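Zn-dependent hydrolase of metallo-beta-lactamase superfamily TM0207 (Thermotoga maritima, PDB 1VJN) is a putative zinc-dependent hydrolase of the metallo-beta-lactamase superfamily whose substrate is not established. Local coordinates at residues K87-H95 against H126-I136. Numbering follows the deposited sequence.
Sequences KIKGVETFH and HVLTPAQVEEI
His126 NE2 donates a nearly straight hydrogen bond (176°) to Thr93 O, 2.7 Å away, and the acceptor lies in the imidazole plane. Across the ring, ND1 donates to Val127 O at 2.7 Å, so both ring nitrogens are engaged and the rotation of the imidazole is fixed. Beside this bond the side chains of Gln132 and Thr93 cross at about a right angle, Gln132 NE2 3.5 Å from Thr93 CA and Gln132 CD 4.0 Å from Thr93 CG2. That methyl also meets Leu128 CD2, while Thr93 OG1 is hydrogen-bonded to Asn106 of the adjoining strand 105-113. Further back along the strand, Val91 CG2 packs against Glu135 CG at 3.7 Å and against Ile136 CG1. Lys89, fully extended with CG anti to the backbone N (chi1 179°), reaches Glu135 O with NZ at 3.1 Å; the Glu135 carboxylate lies beyond salt-bridge range. Thr129 at the N-cap and Gln132 form a capping box: Gln132 N donates to Thr129 OG1, and Thr129 N to Gln132 OE1. Helix 130-136 runs antiparallel to strand 87-92, axes 9.5 Å apart at closest approach, covering part of one sheet face beside helix 154-163, an outer helix of the alpha-beta/beta-alpha sandwich of the metallo-hydrolase/oxidoreductase fold.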
loop_
_atom_site.group_PDB
_atom_site.type_symbol
_atom_site.label_atom_id
_atom_site.label_comp_id
_atom_site.label_asym_id
_atom_site.label_seq_id
_atom_site.Cartn_x
_atom_site.Cartn_y
_atom_site.Cartn_z
ATOM N N LYS A 87 3.110 12.100 9.593
ATOM C CA LYS A 87 4.483 11.917 9.124
ATOM C C LYS A 87 4.489 10.949 7.925
ATOM O O LYS A 87 3.949 9.830 7.993
ATOM C CB LYS A 87 5.377 11.368 10.236
ATOM C CG LYS A 87 5.774 12.387 11.294
ATOM C CD LYS A 87 6.140 11.737 12.647
ATOM C CE LYS A 87 7.205 10.594 12.519
ATOM N NZ LYS A 87 7.865 10.231 13.842
ATOM N N ILE A 88 5.057 11.400 6.819
ATOM C CA ILE A 88 5.199 10.574 5.650
ATOM C C ILE A 88 6.643 10.475 5.226
ATOM O O ILE A 88 7.390 11.473 5.211
ATOM C CB ILE A 88 4.391 11.136 4.486
ATOM C CG1 ILE A 88 2.901 11.263 4.852
ATOM C CG2 ILE A 88 4.550 10.278 3.307
ATOM C CD1 ILE A 88 2.251 12.419 4.196
ATOM N N LYS A 89 7.006 9.284 4.808
ATOM C CA LYS A 89 8.351 9.002 4.400
ATOM C C LYS A 89 8.332 8.242 3.094
ATOM O O LYS A 89 7.632 7.240 2.976
ATOM C CB LYS A 89 9.038 8.194 5.503
ATOM C CG LYS A 89 10.489 7.814 5.174
ATOM C CD LYS A 89 11.230 7.141 6.348
ATOM C CE LYS A 89 12.738 7.254 6.110
ATOM N NZ LYS A 89 13.628 6.599 7.162
ATOM N N GLY A 90 9.111 8.708 2.124
ATOM C CA GLY A 90 9.283 8.058 0.830
ATOM C C GLY A 90 10.655 7.424 0.696
ATOM O O GLY A 90 11.673 8.086 0.951
ATOM N N VAL A 91 10.687 6.162 0.274
ATOM C CA VAL A 91 11.964 5.391 0.202
ATOM C C VAL A 91 12.042 4.826 -1.197
ATOM O O VAL A 91 11.147 4.135 -1.599
ATOM C CB VAL A 91 11.986 4.260 1.279
ATOM C CG1 VAL A 91 13.160 3.343 1.138
ATOM C CG2 VAL A 91 11.952 4.852 2.654
ATOM N N GLU A 92 13.064 5.196 -1.963
ATOM C CA GLU A 92 13.207 4.719 -3.325
ATOM C C GLU A 92 13.783 3.311 -3.252
ATOM O O GLU A 92 14.721 3.055 -2.474
ATOM C CB GLU A 92 14.155 5.625 -4.111
ATOM C CG GLU A 92 14.009 5.608 -5.629
ATOM C CD GLU A 92 14.524 6.931 -6.235
ATOM O OE1 GLU A 92 15.678 7.350 -5.915
ATOM O OE2 GLU A 92 13.776 7.576 -7.012
ATOM N N THR A 93 13.176 2.400 -4.000
ATOM C CA THR A 93 13.640 1.022 -4.065
ATOM C C THR A 93 14.187 0.662 -5.427
ATOM O O THR A 93 14.780 -0.417 -5.611
ATOM C CB THR A 93 12.549 0.027 -3.708
ATOM O OG1 THR A 93 11.403 0.109 -4.579
ATOM C CG2 THR A 93 12.044 0.258 -2.354
ATOM N N PHE A 94 13.917 1.534 -6.391
ATOM C CA PHE A 94 14.434 1.399 -7.694
ATOM C C PHE A 94 14.531 2.783 -8.321
ATOM O O PHE A 94 13.638 3.642 -8.120
ATOM C CB PHE A 94 13.515 0.558 -8.563
ATOM C CG PHE A 94 14.000 0.468 -9.972
ATOM C CD1 PHE A 94 15.190 -0.190 -10.241
ATOM C CD2 PHE A 94 13.323 1.108 -11.013
ATOM C CE1 PHE A 94 15.698 -0.250 -11.549
ATOM C CE2 PHE A 94 13.812 1.056 -12.326
ATOM C CZ PHE A 94 15.010 0.379 -12.592
ATOM N N HIS A 95 15.590 2.981 -9.086
ATOM C CA HIS A 95 15.718 4.134 -9.981
ATOM C C HIS A 95 16.838 3.837 -10.993
ATOM O O HIS A 95 17.968 3.606 -10.576
ATOM C CB HIS A 95 16.031 5.401 -9.188
ATOM C CG HIS A 95 16.132 6.643 -10.028
ATOM N ND1 HIS A 95 17.075 6.799 -11.024
ATOM C CD2 HIS A 95 15.431 7.804 -9.989
ATOM C CE1 HIS A 95 16.936 7.992 -11.577
ATOM N NE2 HIS A 95 15.945 8.621 -10.968
ATOM N N HIS A 126 11.684 -6.313 -6.081
ATOM C CA HIS A 126 12.747 -7.182 -5.524
ATOM C C HIS A 126 12.511 -7.164 -4.016
ATOM O O HIS A 126 11.842 -6.285 -3.485
ATOM C CB HIS A 126 14.179 -6.652 -5.830
ATOM C CG HIS A 126 14.392 -5.245 -5.340
ATOM N ND1 HIS A 126 14.576 -4.939 -4.010
ATOM C CD2 HIS A 126 14.332 -4.054 -5.988
ATOM C CE1 HIS A 126 14.675 -3.630 -3.863
ATOM N NE2 HIS A 126 14.543 -3.068 -5.051
ATOM N N VAL A 127 13.002 -8.164 -3.330
ATOM C CA VAL A 127 12.901 -8.183 -1.863
ATOM C C VAL A 127 13.649 -6.955 -1.353
ATOM O O VAL A 127 14.707 -6.656 -1.868
ATOM C CB VAL A 127 13.527 -9.477 -1.318
ATOM C CG1 VAL A 127 13.714 -9.422 0.208
ATOM C CG2 VAL A 127 12.663 -10.696 -1.736
ATOM N N LEU A 128 13.129 -6.225 -0.384
ATOM C CA LEU A 128 13.880 -5.084 0.199
ATOM C C LEU A 128 15.341 -5.397 0.620
ATOM O O LEU A 128 15.624 -6.459 1.140
ATOM C CB LEU A 128 13.175 -4.551 1.448
ATOM C CG LEU A 128 11.756 -4.027 1.190
ATOM C CD1 LEU A 128 10.987 -3.777 2.468
ATOM C CD2 LEU A 128 11.778 -2.790 0.372
ATOM N N THR A 129 16.245 -4.445 0.426
ATOM C CA THR A 129 17.635 -4.595 0.879
ATOM C C THR A 129 17.659 -4.317 2.380
ATOM O O THR A 129 16.720 -3.689 2.929
ATOM C CB THR A 129 18.567 -3.571 0.183
ATOM O OG1 THR A 129 18.138 -2.263 0.533
ATOM C CG2 THR A 129 18.453 -3.593 -1.353
ATOM N N PRO A 130 18.735 -4.722 3.064
ATOM C CA PRO A 130 18.861 -4.360 4.476
ATOM C C PRO A 130 18.707 -2.833 4.746
ATOM O O PRO A 130 18.115 -2.441 5.754
ATOM C CB PRO A 130 20.243 -4.881 4.839
ATOM C CG PRO A 130 20.457 -6.045 3.885
ATOM C CD PRO A 130 19.850 -5.547 2.596
ATOM N N ALA A 131 19.279 -1.974 3.883
ATOM C CA ALA A 131 19.129 -0.523 4.047
ATOM C C ALA A 131 17.704 -0.149 3.960
ATOM O O ALA A 131 17.237 0.667 4.755
ATOM C CB ALA A 131 19.928 0.299 2.981
ATOM N N GLN A 132 17.012 -0.689 2.958
ATOM C CA GLN A 132 15.619 -0.315 2.777
ATOM C C GLN A 132 14.717 -0.794 3.941
ATOM O O GLN A 132 13.823 -0.075 4.376
ATOM C CB GLN A 132 15.100 -0.830 1.448
ATOM C CG GLN A 132 15.634 -0.057 0.243
ATOM C CD GLN A 132 15.631 -0.884 -1.043
ATOM O OE1 GLN A 132 15.127 -2.000 -1.055
ATOM N NE2 GLN A 132 16.203 -0.329 -2.115
ATOM N N VAL A 133 14.939 -2.009 4.433
ATOM C CA VAL A 133 14.252 -2.485 5.629
ATOM C C VAL A 133 14.543 -1.524 6.810
ATOM O O VAL A 133 13.635 -1.121 7.543
ATOM C CB VAL A 133 14.694 -3.900 6.010
ATOM C CG1 VAL A 133 14.156 -4.273 7.367
ATOM C CG2 VAL A 133 14.307 -4.920 4.938
ATOM N N GLU A 134 15.806 -1.145 6.968
ATOM C CA GLU A 134 16.249 -0.305 8.088
ATOM C C GLU A 134 15.558 1.063 8.065
ATOM O O GLU A 134 15.082 1.547 9.084
ATOM C CB GLU A 134 17.758 -0.146 8.020
ATOM C CG GLU A 134 18.392 0.654 9.142
ATOM C CD GLU A 134 19.927 0.643 9.069
ATOM O OE1 GLU A 134 20.507 0.452 7.969
ATOM O OE2 GLU A 134 20.562 0.820 10.124
ATOM N N GLU A 135 15.468 1.640 6.876
ATOM C CA GLU A 135 14.756 2.889 6.631
ATOM C C GLU A 135 13.239 2.733 6.759
ATOM O O GLU A 135 12.585 3.633 7.228
ATOM C CB GLU A 135 15.090 3.382 5.212
ATOM C CG GLU A 135 14.847 4.860 4.950
ATOM C CD GLU A 135 15.601 5.427 3.713
ATOM O OE1 GLU A 135 16.346 4.654 3.022
ATOM O OE2 GLU A 135 15.434 6.654 3.421
ATOM N N ILE A 136 12.650 1.622 6.324
ATOM C CA ILE A 136 11.191 1.509 6.447
ATOM C C ILE A 136 10.774 1.254 7.912
ATOM O O ILE A 136 9.823 1.868 8.408
ATOM C CB ILE A 136 10.610 0.480 5.448
ATOM C CG1 ILE A 136 10.799 1.003 4.024
ATOM C CG2 ILE A 136 9.091 0.215 5.719
ATOM C CD1 ILE A 136 10.698 -0.053 3.031
#